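Local structure of putative dienelactone hydrolase (Klebsiella pneumoniae subsp. pneumoniae MGH 78578, 3F67) at residues I11-G15 with E16-A20; K85-V88 with S89-D93; Q95-A98 with D99-H102; G126-T129 with W130-A133; S157-P161 with V162-V166. The protein probably acts as a hydrolase of the dienelactone hydrolase family, enzymes of alpha/beta-hydrolase fold that typically cleave ester or lactone bonds. All coordinates share one frame; numbering follows the deposited sequence. Where two conformers were deposited one is given.

Contact 1 of 5, residues I11-G15 with E16-A20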
loop_
_atom_site.group_PDB
_atom_site.type_symbol
_atom_site.label_atom_id
_atom_site.label_comp_id
_atom_site.label_asym_id
_atom_site.label_seq_id
_atom_site.Cartn_x
_atom_site.Cartn_y
_atom_site.Cartn_z
ATOM N N ILE A 11 -2.997 8.412 -15.172
ATOM C CA ILE A 11 -2.288 7.218 -15.566
ATOM C C ILE A 11 -3.207 6.436 -16.483
ATOM O O ILE A 11 -4.323 6.072 -16.091
ATOM C CB ILE A 11 -1.857 6.439 -14.332
ATOM C CG1 ILE A 11 -0.715 7.273 -13.676
ATOM C CG2 ILE A 11 -1.357 5.002 -14.755
ATOM C CD1 ILE A 11 -0.107 6.699 -12.509
ATOM N N PRO A 12 -2.742 6.156 -17.714
ATOM C CA PRO A 12 -3.591 5.411 -18.649
ATOM C C PRO A 12 -3.798 3.992 -18.098
ATOM O O PRO A 12 -2.839 3.338 -17.704
ATOM C CB PRO A 12 -2.773 5.407 -19.964
ATOM C CG PRO A 12 -1.755 6.524 -19.821
ATOM C CD PRO A 12 -1.466 6.624 -18.315
ATOM N N SER A 13 -5.037 3.522 -18.007
ATOM C CA SER A 13 -5.243 2.276 -17.261
ATOM C C SER A 13 -6.478 1.525 -17.698
ATOM O O SER A 13 -7.612 1.987 -17.483
ATOM C CB SER A 13 -5.270 2.519 -15.732
ATOM O OG SER A 13 -5.187 1.277 -15.005
ATOM N N GLN A 14 -6.241 0.343 -18.282
ATOM C CA GLN A 14 -7.317 -0.507 -18.815
ATOM C C GLN A 14 -8.313 0.307 -19.693
ATOM O O GLN A 14 -9.526 0.051 -19.679
ATOM C CB GLN A 14 -8.026 -1.249 -17.651
ATOM C CG GLN A 14 -7.054 -1.928 -16.648
ATOM C CD GLN A 14 -7.751 -2.686 -15.521
ATOM O OE1 GLN A 14 -7.814 -2.236 -14.342
ATOM N NE2 GLN A 14 -8.251 -3.864 -15.861
ATOM N N GLY A 15 -7.792 1.276 -20.457
ATOM C CA GLY A 15 -8.599 2.144 -21.331
ATOM C C GLY A 15 -9.173 3.461 -20.778
ATOM O O GLY A 15 -9.879 4.193 -21.492
ATOM N N GLU A 16 -8.861 3.757 -19.517
ATOM C CA GLU A 16 -9.401 4.927 -18.827
ATOM C C GLU A 16 -8.297 5.666 -18.105
ATOM O O GLU A 16 -7.252 5.081 -17.823
ATOM C CB GLU A 16 -10.467 4.494 -17.834
ATOM C CG GLU A 16 -11.748 4.056 -18.489
ATOM C CD GLU A 16 -12.594 3.259 -17.547
ATOM O OE1 GLU A 16 -12.211 2.108 -17.258
ATOM O OE2 GLU A 16 -13.625 3.789 -17.088
ATOM N N ASN A 17 -8.523 6.943 -17.800
ATOM C CA ASN A 17 -7.487 7.774 -17.215
ATOM C C ASN A 17 -7.681 7.876 -15.715
ATOM O O ASN A 17 -8.608 8.522 -15.222
ATOM C CB ASN A 17 -7.513 9.163 -17.844
ATOM C CG ASN A 17 -7.234 9.110 -19.321
ATOM O OD1 ASN A 17 -6.157 8.666 -19.730
ATOM N ND2 ASN A 17 -8.212 9.538 -20.136
HETATM N N MSE A 18 -6.776 7.247 -14.986
HETATM C CA MSE A 18 -6.851 7.202 -13.527
HETATM C C MSE A 18 -6.036 8.341 -12.920
HETATM O O MSE A 18 -4.832 8.460 -13.200
HETATM C CB MSE A 18 -6.253 5.880 -13.039
HETATM C CG MSE A 18 -6.261 5.778 -11.481
HETATM SE SE MSE A 18 -5.865 3.917 -11.004
HETATM C CE MSE A 18 -4.131 3.795 -11.885
ATOM N N PRO A 19 -6.675 9.207 -12.118
ATOM C CA PRO A 19 -5.910 10.279 -11.472
ATOM C C PRO A 19 -4.877 9.693 -10.541
ATOM O O PRO A 19 -5.105 8.633 -9.945
ATOM C CB PRO A 19 -6.964 11.016 -10.606
ATOM C CG PRO A 19 -8.258 10.642 -11.233
ATOM C CD PRO A 19 -8.090 9.247 -11.747
ATOM N N ALA A 20 -3.764 10.402 -10.409
ATOM C CA ALA A 20 -2.721 9.992 -9.445
ATOM C C ALA A 20 -1.915 11.179 -9.019
ATOM O O ALA A 20 -1.739 12.127 -9.787
ATOM C CB ALA A 20 -1.806 8.936 -10.039
#
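Ile11 pairs with Met18 and Ser13 with Glu16 across a beta hairpin, where the outermost strand 4-13 passes into strand 16-25 through a two-residue loop, the type I' turn from Ser13 to Glu16. Both antiparallel pairs are hydrogen-bonded in each direction. Ile11 N meets Met18 O at 2.7 Å and Met18 N meets Ile11 O at 2.9 Å; nearer the turn, Ser13 N reaches Glu16 O at 2.7 Å. The last bond, Glu16 N to Ser13 O at 3.0 Å, comes from above the carbonyl plane (61°), consistent with the tight reversal. Glycine suits position 15, since at a phi of 90° a beta-carbon would press on the preceding carbonyl oxygen.

The packed face carries Ile11, Ser13 and Met18, which lie against Ile63 and Pro65 and against helix 93-108. Met18, a selenomethionine, runs out extended and then bends at chi3 (59°), bringing its methyl CE to 4.2 Å from Ile11 CG2 and 4.1 Å from Ser13 OG. A small serine fits here, its hydroxyl bonded to Asp99. At the margin of this face Glu16, in the conformer given, forms a salt bridge with Arg70. The other face is loose and solvent-exposed: Pro12 and Asn17 form a non-hydrogen-bonded pair, where proline's missing N-H costs no bond to the partner strand. At the far end of the packed face, Ile11 CD1 rests 3.7 Å from Ala20 CB.

Contact 2 of 5, residues K85-V88 with S89-D93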
loop_
_atom_site.group_PDB
_atom_site.type_symbol
_atom_site.label_atom_id
_atom_site.label_comp_id
_atom_site.label_asym_id
_atom_site.label_seq_id
_atom_site.Cartn_x
_atom_site.Cartn_y
_atom_site.Cartn_z
ATOM N N LYS A 85 -19.813 -0.152 2.409
ATOM C CA LYS A 85 -20.916 -0.847 1.708
ATOM C C LYS A 85 -21.152 -0.390 0.262
ATOM O O LYS A 85 -21.312 -1.218 -0.649
ATOM C CB LYS A 85 -22.211 -0.729 2.514
ATOM C CG LYS A 85 -23.430 -1.451 1.924
ATOM C CD LYS A 85 -24.598 -1.341 2.918
ATOM C CE LYS A 85 -25.919 -1.805 2.325
ATOM N NZ LYS A 85 -27.049 -1.655 3.318
ATOM N N GLU A 86 -21.184 0.918 0.050
ATOM C CA GLU A 86 -21.592 1.466 -1.234
ATOM C C GLU A 86 -20.439 1.714 -2.215
ATOM O O GLU A 86 -20.659 1.830 -3.429
ATOM C CB GLU A 86 -22.408 2.751 -1.036
ATOM C CG GLU A 86 -23.634 2.606 -0.108
ATOM C CD GLU A 86 -24.698 1.606 -0.594
ATOM O OE1 GLU A 86 -24.725 1.241 -1.797
ATOM O OE2 GLU A 86 -25.535 1.198 0.246
ATOM N N LEU A 87 -19.220 1.776 -1.699
ATOM C CA LEU A 87 -18.068 2.032 -2.570
ATOM C C LEU A 87 -16.965 0.979 -2.429
ATOM O O LEU A 87 -16.681 0.265 -3.385
ATOM C CB LEU A 87 -17.504 3.443 -2.319
ATOM C CG LEU A 87 -16.270 3.830 -3.148
ATOM C CD1 LEU A 87 -16.561 3.635 -4.666
ATOM C CD2 LEU A 87 -15.928 5.297 -2.861
ATOM N N VAL A 88 -16.343 0.866 -1.259
ATOM C CA VAL A 88 -15.162 -0.006 -1.131
ATOM C C VAL A 88 -15.458 -1.443 -1.591
ATOM O O VAL A 88 -14.652 -2.059 -2.318
ATOM C CB VAL A 88 -14.592 -0.036 0.313
ATOM C CG1 VAL A 88 -13.357 -0.967 0.386
ATOM C CG2 VAL A 88 -14.188 1.404 0.772
ATOM N N SER A 89 -16.627 -1.937 -1.200
ATOM C CA SER A 89 -17.019 -3.332 -1.421
ATOM C C SER A 89 -17.439 -3.571 -2.876
ATOM O O SER A 89 -17.804 -4.687 -3.264
ATOM C CB SER A 89 -18.125 -3.704 -0.431
ATOM O OG SER A 89 -17.594 -3.756 0.886
ATOM N N LYS A 90 -17.384 -2.510 -3.674
ATOM C CA LYS A 90 -17.695 -2.607 -5.086
ATOM C C LYS A 90 -16.468 -2.477 -5.988
ATOM O O LYS A 90 -16.592 -2.534 -7.221
ATOM C CB LYS A 90 -18.798 -1.569 -5.454
ATOM C CG LYS A 90 -20.079 -1.789 -4.631
ATOM C CD LYS A 90 -21.291 -1.184 -5.284
ATOM C CE LYS A 90 -22.536 -1.328 -4.402
ATOM N NZ LYS A 90 -22.880 -2.764 -4.115
ATOM N N VAL A 91 -15.287 -2.345 -5.385
ATOM C CA VAL A 91 -14.037 -2.181 -6.122
ATOM C C VAL A 91 -13.364 -3.582 -6.155
ATOM O O VAL A 91 -12.978 -4.089 -5.088
ATOM C CB VAL A 91 -13.094 -1.189 -5.393
ATOM C CG1 VAL A 91 -11.744 -1.084 -6.115
ATOM C CG2 VAL A 91 -13.752 0.215 -5.308
ATOM N N PRO A 92 -13.306 -4.233 -7.332
ATOM C CA PRO A 92 -12.823 -5.627 -7.340
ATOM C C PRO A 92 -11.305 -5.680 -7.158
ATOM O O PRO A 92 -10.587 -4.866 -7.771
ATOM C CB PRO A 92 -13.183 -6.150 -8.746
ATOM C CG PRO A 92 -14.233 -5.180 -9.261
ATOM C CD PRO A 92 -13.822 -3.831 -8.650
ATOM N N ASP A 93 -10.825 -6.656 -6.372
ATOM C CA ASP A 93 -9.367 -6.798 -6.210
ATOM C C ASP A 93 -8.638 -6.915 -7.565
ATOM O O ASP A 93 -7.550 -6.325 -7.761
ATOM C CB ASP A 93 -9.038 -8.080 -5.428
ATOM C CG ASP A 93 -9.485 -8.040 -3.965
ATOM O OD1 ASP A 93 -9.756 -6.951 -3.358
ATOM O OD2 ASP A 93 -9.486 -9.150 -3.406
HETATM O O HOH W 1 -21.775 -3.894 -1.065
#
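Lys90 N donates to Leu87 O at 2.9 Å and Val91 N to Val88 O at 3.1 Å, two successive backbone bonds that carry the chain out of helix 80-88. The second closes a type I beta turn from Val88 to Val91. In both, the donor stands well above the plane of the carbonyl, by 52° and 59°, a consequence of the tight three-residue span. A water then joins the segments: it donates to Lys85 O at 2.7 Å and accepts a weak bond of 3.4 Å from Lys90 NZ.

Lysine suits this place because its long chain can fold back over the last turn of the helix. Its methylenes pass the carbonyls of that turn, with CD 3.6 Å from Glu86 O, and a bend at chi4 (-60°) turns the ammonium to the water. The positive charge probably interacts favourably with this carbonyl-rich helix end. Glu86 is close, but its carboxylate and the ammonium do not touch. Ser89, on the exposed side, returns its hydroxyl to Phe84 O in the conformer given.

Apolar packing is sparse between the segments: Val91 CG2 lies 3.5 Å from Leu87 O and 4.5 Å from Leu87 CD1. Both valines also pack on the rest of the fold, Val88 touching Ile41 and Trp124, and Val91 touching Tyr68 and Val96. Pro92 then takes the N-cap position of helix 93-108, whose first residue, Asp93, hydrogen-bonds Ser157.

Contact 3 of 5, residues Q95-A98 with D99-H102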
loop_
_atom_site.group_PDB
_atom_site.type_symbol
_atom_site.label_atom_id
_atom_site.label_comp_id
_atom_site.label_asym_id
_atom_site.label_seq_id
_atom_site.Cartn_x
_atom_site.Cartn_y
_atom_site.Cartn_z
ATOM N N GLN A 95 -9.291 -5.734 -10.484
ATOM C CA GLN A 95 -9.189 -4.406 -11.064
ATOM C C GLN A 95 -8.060 -3.618 -10.428
ATOM O O GLN A 95 -7.284 -2.939 -11.137
ATOM C CB GLN A 95 -10.530 -3.651 -10.887
ATOM C CG GLN A 95 -10.516 -2.243 -11.447
ATOM C CD GLN A 95 -11.726 -1.453 -10.982
ATOM O OE1 GLN A 95 -12.764 -1.483 -11.624
ATOM N NE2 GLN A 95 -11.616 -0.800 -9.836
ATOM N N VAL A 96 -7.974 -3.676 -9.098
ATOM C CA VAL A 96 -6.974 -2.918 -8.338
ATOM C C VAL A 96 -5.579 -3.394 -8.757
ATOM O O VAL A 96 -4.696 -2.583 -9.057
ATOM C CB VAL A 96 -7.147 -3.083 -6.804
ATOM C CG1 VAL A 96 -5.953 -2.414 -6.060
ATOM C CG2 VAL A 96 -8.462 -2.444 -6.302
ATOM N N LEU A 97 -5.379 -4.706 -8.805
ATOM C CA LEU A 97 -4.023 -5.213 -9.096
ATOM C C LEU A 97 -3.622 -4.827 -10.537
ATOM O O LEU A 97 -2.467 -4.461 -10.792
ATOM C CB LEU A 97 -3.963 -6.735 -8.891
ATOM C CG LEU A 97 -4.348 -7.153 -7.430
ATOM C CD1 LEU A 97 -4.228 -8.665 -7.345
ATOM C CD2 LEU A 97 -3.462 -6.505 -6.365
ATOM N N ALA A 98 -4.575 -4.872 -11.463
ATOM C CA ALA A 98 -4.294 -4.483 -12.842
ATOM C C ALA A 98 -3.987 -2.970 -12.925
ATOM O O ALA A 98 -3.098 -2.539 -13.679
ATOM C CB ALA A 98 -5.489 -4.849 -13.777
ATOM N N ASP A 99 -4.693 -2.169 -12.140
ATOM C CA ASP A 99 -4.399 -0.728 -12.108
ATOM C C ASP A 99 -2.991 -0.486 -11.541
ATOM O O ASP A 99 -2.304 0.443 -11.991
ATOM C CB ASP A 99 -5.441 0.037 -11.250
ATOM C CG ASP A 99 -6.772 0.212 -11.978
ATOM O OD1 ASP A 99 -6.799 0.140 -13.243
ATOM O OD2 ASP A 99 -7.795 0.403 -11.296
ATOM N N LEU A 100 -2.590 -1.233 -10.507
ATOM C CA LEU A 100 -1.243 -1.035 -9.982
ATOM C C LEU A 100 -0.198 -1.387 -11.048
ATOM O O LEU A 100 0.852 -0.704 -11.137
ATOM C CB LEU A 100 -1.006 -1.848 -8.732
ATOM C CG LEU A 100 -1.931 -1.446 -7.583
ATOM C CD1 LEU A 100 -1.763 -2.387 -6.382
ATOM C CD2 LEU A 100 -1.694 0.046 -7.149
ATOM N N ASP A 101 -0.460 -2.446 -11.820
ATOM C CA ASP A 101 0.444 -2.765 -12.966
ATOM C C ASP A 101 0.540 -1.567 -13.918
ATOM O O ASP A 101 1.629 -1.289 -14.454
ATOM C CB ASP A 101 -0.055 -3.947 -13.797
ATOM C CG ASP A 101 -0.003 -5.282 -13.046
ATOM O OD1 ASP A 101 0.793 -5.454 -12.071
ATOM O OD2 ASP A 101 -0.780 -6.168 -13.469
ATOM N N HIS A 102 -0.590 -0.877 -14.152
ATOM C CA HIS A 102 -0.525 0.279 -15.070
ATOM C C HIS A 102 0.256 1.450 -14.487
ATOM O O HIS A 102 0.889 2.235 -15.218
ATOM C CB HIS A 102 -1.930 0.699 -15.541
ATOM C CG HIS A 102 -2.479 -0.224 -16.581
ATOM N ND1 HIS A 102 -3.027 -1.446 -16.268
ATOM C CD2 HIS A 102 -2.510 -0.136 -17.935
ATOM C CE1 HIS A 102 -3.404 -2.063 -17.376
ATOM N NE2 HIS A 102 -3.113 -1.285 -18.403
HETATM O O HOH W 2 -8.929 -0.014 -8.908
#
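Gln95 to Ala98 and Asp99 to His102 are successive turns of helix 93-108, joined by an unbroken run of i to i+4 backbone bonds. Asp99 N meets Gln95 O at 2.9 Å, Leu100 N meets Val96 O at 2.9 Å, Asp101 N meets Leu97 O at 3.0 Å and His102 N meets Ala98 O at 3.0 Å.

His102 adds a bond of its own. With CG placed anti to the carbonyl carbon (chi1 -76°), the imidazole folds back along the helix and ND1 donates to Ala98 O at 2.8 Å. That bond is almost straight (173°) and leaves the ring in its own plane. The two donors of His102 approach this oxygen from opposite faces of the carbonyl plane, so one acceptor is gripped twice and the ring's rotation is fixed.

Gln95 and Asp99 slant across each other, their amide and carboxylate planes 30° apart, and a single water ties them together: it accepts from Gln95 NE2 at 2.9 Å and donates to Asp99 OD2 at 2.7 Å. The buried carboxylate is further satisfied by Ser13 and by a salt bridge to Arg70, while the amide oxygen of Gln95 takes a bond from Gln71. Asp101 instead turns to Tyr132 and His135.

Val96 CG1 lies 4.2 Å from Leu100 CD1, and both residues pack on Ile128. With this apolar flank on helix 124-133 and a polar one at the hairpin, the segment is as expected of an amphipathic helix packed in an alpha/beta-hydrolase fold.

Contact 4 of 5, residues G126-T129 with W130-A133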
loop_
_atom_site.group_PDB
_atom_site.type_symbol
_atom_site.label_atom_id
_atom_site.label_comp_id
_atom_site.label_asym_id
_atom_site.label_seq_id
_atom_site.Cartn_x
_atom_site.Cartn_y
_atom_site.Cartn_z
ATOM N N GLY A 126 -2.974 -1.835 2.770
ATOM C CA GLY A 126 -2.009 -2.804 3.307
ATOM C C GLY A 126 -2.430 -4.203 2.912
ATOM O O GLY A 126 -1.571 -5.028 2.634
ATOM N N ARG A 127 -3.738 -4.473 2.852
ATOM C CA ARG A 127 -4.159 -5.783 2.339
ATOM C C ARG A 127 -3.796 -5.913 0.863
ATOM O O ARG A 127 -3.276 -6.940 0.427
ATOM C CB ARG A 127 -5.658 -6.009 2.585
ATOM C CG ARG A 127 -6.183 -7.283 1.866
ATOM C CD ARG A 127 -7.651 -7.521 2.183
ATOM N NE ARG A 127 -8.222 -8.549 1.292
ATOM C CZ ARG A 127 -8.627 -8.316 0.053
ATOM N NH1 ARG A 127 -8.597 -7.075 -0.447
ATOM N NH2 ARG A 127 -9.132 -9.315 -0.671
ATOM N N ILE A 128 -4.099 -4.864 0.098
ATOM C CA ILE A 128 -3.773 -4.832 -1.344
ATOM C C ILE A 128 -2.269 -5.041 -1.560
ATOM O O ILE A 128 -1.866 -5.748 -2.492
ATOM C CB ILE A 128 -4.273 -3.488 -1.957
ATOM C CG1 ILE A 128 -5.819 -3.412 -1.944
ATOM C CG2 ILE A 128 -3.695 -3.275 -3.377
ATOM C CD1 ILE A 128 -6.518 -4.521 -2.740
ATOM N N THR A 129 -1.470 -4.450 -0.684
ATOM C CA THR A 129 -0.023 -4.614 -0.729
ATOM C C THR A 129 0.382 -6.101 -0.712
ATOM O O THR A 129 1.188 -6.522 -1.530
ATOM C CB THR A 129 0.667 -3.781 0.389
ATOM O OG1 THR A 129 0.504 -2.396 0.061
ATOM C CG2 THR A 129 2.206 -4.019 0.386
ATOM N N TRP A 130 -0.159 -6.883 0.234
ATOM C CA TRP A 130 0.124 -8.317 0.238
ATOM C C TRP A 130 -0.285 -8.970 -1.071
ATOM O O TRP A 130 0.464 -9.777 -1.640
ATOM C CB TRP A 130 -0.661 -9.003 1.374
ATOM C CG TRP A 130 -0.134 -8.760 2.771
ATOM C CD1 TRP A 130 -0.680 -7.937 3.744
ATOM C CD2 TRP A 130 1.000 -9.405 3.380
ATOM N NE1 TRP A 130 0.062 -8.038 4.922
ATOM C CE2 TRP A 130 1.096 -8.922 4.712
ATOM C CE3 TRP A 130 1.967 -10.334 2.909
ATOM C CZ2 TRP A 130 2.103 -9.337 5.593
ATOM C CZ3 TRP A 130 2.980 -10.761 3.791
ATOM C CH2 TRP A 130 3.037 -10.261 5.127
ATOM N N LEU A 131 -1.505 -8.678 -1.511
ATOM C CA LEU A 131 -1.989 -9.279 -2.761
ATOM C C LEU A 131 -1.065 -8.959 -3.942
ATOM O O LEU A 131 -0.813 -9.831 -4.808
ATOM C CB LEU A 131 -3.419 -8.843 -3.087
ATOM C CG LEU A 131 -4.512 -9.188 -2.050
ATOM C CD1 LEU A 131 -5.923 -8.814 -2.587
ATOM C CD2 LEU A 131 -4.461 -10.589 -1.559
ATOM N N TYR A 132 -0.644 -7.685 -4.042
ATOM C CA TYR A 132 0.187 -7.263 -5.173
ATOM C C TYR A 132 1.546 -7.974 -5.163
ATOM O O TYR A 132 2.099 -8.321 -6.244
ATOM C CB TYR A 132 0.398 -5.722 -5.163
ATOM C CG TYR A 132 0.866 -5.243 -6.517
ATOM C CD1 TYR A 132 0.045 -5.366 -7.637
ATOM C CD2 TYR A 132 2.149 -4.730 -6.669
ATOM C CE1 TYR A 132 0.481 -4.983 -8.889
ATOM C CE2 TYR A 132 2.613 -4.317 -7.940
ATOM C CZ TYR A 132 1.764 -4.442 -9.027
ATOM O OH TYR A 132 2.186 -4.062 -10.279
ATOM N N ALA A 133 2.072 -8.238 -3.959
ATOM C CA ALA A 133 3.318 -8.979 -3.846
ATOM C C ALA A 133 3.215 -10.426 -4.371
ATOM O O ALA A 133 4.225 -10.989 -4.779
ATOM C CB ALA A 133 3.867 -8.962 -2.368
#
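The helix that carries Gly126 and Trp130, residues 124-133, begins within the probable nucleophile elbow and forms the crossover of the beta-alpha-beta unit between strands 116-122 and 141-145. Its first bond here is weak, Trp130 N to Gly126 O at 3.3 Å, and the same oxygen lies 3.2 Å from Trp130 CD1, obliquely to the indole. The next bonds are shorter, with Leu131 N to Arg127 O at 3.1 Å and Tyr132 N to Ile128 O at 2.8 Å.

The side chain of Arg127 is extended from CG to NE, which carries its guanidinium to where Leu131 can cover it. Leu131 CD1 sits above one guanidinium face, displaced toward its rim, 3.8 Å from Arg127 CZ. The methyl thus covers a buried charge that forms a salt bridge with Asp93 and a hydrogen bond with His160. Ile128 CD1 is 4.3 Å from Leu131 CD1.

Other polar ends are also satisfied: Thr129 OG1 by Gly125 O, Trp130 NE1 by Tyr176, and Tyr132 OH by Asp101 and Asn136. The buried residues 126-133 thus belong to the helix that, in the alpha/beta-hydrolase fold, leads away from the nucleophile elbow, here a probable one.

Contact 5 of 5, residues S157-P161 with V162-V166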
loop_
_atom_site.group_PDB
_atom_site.type_symbol
_atom_site.label_atom_id
_atom_site.label_comp_id
_atom_site.label_asym_id
_atom_site.label_seq_id
_atom_site.Cartn_x
_atom_site.Cartn_y
_atom_site.Cartn_z
ATOM N N SER A 157 -13.690 -9.710 -3.725
ATOM C CA SER A 157 -12.485 -9.943 -2.921
ATOM C C SER A 157 -12.411 -11.451 -2.597
ATOM O O SER A 157 -12.740 -11.879 -1.484
ATOM C CB SER A 157 -12.451 -9.064 -1.662
ATOM O OG SER A 157 -12.323 -7.705 -2.010
ATOM N N PRO A 158 -12.026 -12.261 -3.582
ATOM C CA PRO A 158 -12.078 -13.726 -3.347
ATOM C C PRO A 158 -10.878 -14.350 -2.607
ATOM O O PRO A 158 -10.977 -15.544 -2.234
ATOM C CB PRO A 158 -12.111 -14.294 -4.758
ATOM C CG PRO A 158 -11.294 -13.331 -5.532
ATOM C CD PRO A 158 -11.673 -11.955 -4.979
ATOM N N LYS A 159 -9.754 -13.630 -2.478
ATOM C CA LYS A 159 -8.573 -14.171 -1.760
ATOM C C LYS A 159 -8.087 -13.157 -0.779
ATOM O O LYS A 159 -8.150 -11.964 -1.065
ATOM C CB LYS A 159 -7.425 -14.531 -2.699
ATOM C CG LYS A 159 -7.911 -15.408 -3.855
ATOM C CD LYS A 159 -7.044 -16.586 -4.065
ATOM C CE LYS A 159 -7.390 -17.228 -5.413
ATOM N NZ LYS A 159 -6.130 -17.530 -6.161
ATOM N N HIS A 160 -7.603 -13.633 0.371
ATOM C CA HIS A 160 -6.977 -12.756 1.375
ATOM C C HIS A 160 -5.505 -13.106 1.509
ATOM O O HIS A 160 -5.054 -14.103 0.924
ATOM C CB HIS A 160 -7.725 -12.939 2.707
ATOM C CG HIS A 160 -9.109 -12.384 2.662
ATOM N ND1 HIS A 160 -9.364 -11.053 2.370
ATOM C CD2 HIS A 160 -10.318 -12.977 2.805
ATOM C CE1 HIS A 160 -10.668 -10.849 2.370
ATOM N NE2 HIS A 160 -11.271 -12.002 2.632
ATOM N N PRO A 161 -4.729 -12.268 2.206
ATOM C CA PRO A 161 -3.305 -12.524 2.295
ATOM C C PRO A 161 -2.970 -13.961 2.732
ATOM O O PRO A 161 -2.006 -14.540 2.209
ATOM C CB PRO A 161 -2.802 -11.428 3.271
ATOM C CG PRO A 161 -3.747 -10.243 2.945
ATOM C CD PRO A 161 -5.100 -10.931 2.749
ATOM N N VAL A 162 -3.762 -14.546 3.641
ATOM C CA VAL A 162 -3.434 -15.914 4.090
ATOM C C VAL A 162 -3.434 -16.860 2.902
ATOM O O VAL A 162 -2.628 -17.773 2.859
ATOM C CB VAL A 162 -4.368 -16.457 5.189
ATOM C CG1 VAL A 162 -4.061 -15.801 6.551
ATOM C CG2 VAL A 162 -5.818 -16.307 4.785
ATOM N N ASP A 163 -4.317 -16.606 1.928
ATOM C CA ASP A 163 -4.478 -17.518 0.736
ATOM C C ASP A 163 -3.349 -17.426 -0.291
ATOM O O ASP A 163 -3.125 -18.359 -1.086
ATOM C CB ASP A 163 -5.793 -17.196 0.002
ATOM C CG ASP A 163 -6.983 -17.364 0.864
ATOM O OD1 ASP A 163 -7.141 -18.458 1.488
ATOM O OD2 ASP A 163 -7.776 -16.417 0.971
ATOM N N ILE A 164 -2.662 -16.276 -0.311
ATOM C CA ILE A 164 -1.683 -16.020 -1.372
ATOM C C ILE A 164 -0.266 -16.061 -0.895
ATOM O O ILE A 164 0.649 -15.896 -1.687
ATOM C CB ILE A 164 -1.985 -14.709 -2.158
ATOM C CG1 ILE A 164 -2.178 -13.487 -1.246
ATOM C CG2 ILE A 164 -3.267 -14.908 -2.923
ATOM C CD1 ILE A 164 -0.914 -12.937 -0.595
ATOM N N ALA A 165 -0.079 -16.332 0.406
ATOM C CA ALA A 165 1.265 -16.402 0.972
ATOM C C ALA A 165 2.103 -17.352 0.103
ATOM O O ALA A 165 3.277 -17.141 -0.209
ATOM C CB ALA A 165 1.212 -16.871 2.465
ATOM N N VAL A 166 1.450 -18.414 -0.339
ATOM C CA VAL A 166 2.066 -19.361 -1.199
ATOM C C VAL A 166 2.644 -18.826 -2.532
ATOM O O VAL A 166 3.581 -19.409 -3.070
ATOM C CB VAL A 166 1.062 -20.573 -1.438
ATOM C CG1 VAL A 166 -0.331 -20.071 -1.870
ATOM C CG2 VAL A 166 1.660 -21.577 -2.405
#
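Asp163 turns its carboxylate back along the chain to meet the backbone of His160. With CG beside its own backbone N (chi1 -60°), OD2 accepts from His160 N at 2.9 Å through its anti lone pair, and the bond is practically straight at 178°. In return Asp163 N donates to His160 O at 2.8 Å, from above the carbonyl plane. The two bonds bind residues 160 and 163 into a small ring at the start of the short helix 161-164. Aspartate suits this role, being just long enough to reach a backbone N-H; its OD2 also forms a salt bridge with Lys153.

Lys159 runs past this ring. Its CB lies alongside Asp163 CB at 4.1 Å and approaches Ile164 CG2 at 4.2 Å, while the rest of the chain leads away. Pro161, which has no N-H to offer, fits the first turn of the helix, where an amide would find no helical acceptor.

Ile164, one residue on from Asp163, folds back over Pro161. Its CG1 takes the crowded position between backbone N and carbonyl carbon (chi1 52°), and chi2 (73°) then folds CD1 back to 3.4 Å from Pro161 O and 3.8 Å from Pro161 CA. Ile164 N meets that same oxygen at 3.1 Å, whereas the bond from Ala165 N to it is weak, a sign of a loosely bonded helix.

The imidazole of His160 is held by Glu152 O and by Arg127. Pro161 lies between helices, touching Trp130 of helix 124-133 and Met191 of helix 185-197; Ile164 packs on Leu131, and Ala165 on Ala194.

In the fold
Along the chain the five contacts follow in series, with none enclosing or crossing another. Contact 1 closes the hairpin of the two N-terminal strands at the sheet's edge. Contact 2 closes the turn from helix 80-88 to helix 93-108 and touches contacts 3, 4 and 5. Contacts 3 and 4 close no loop, each lying within a single helix. Contact 3, about 10 Å from contact 1 between centres, meets the hairpin tip; contact 4, in the helix of the probable nucleophile elbow, touches contacts 2, 3 and 5. Contact 5, about 9 Å from contact 4 between centres, opens the short helix 161-164. Together they link the sheet's N-terminal edge, through its covering helices, to helix 185-197.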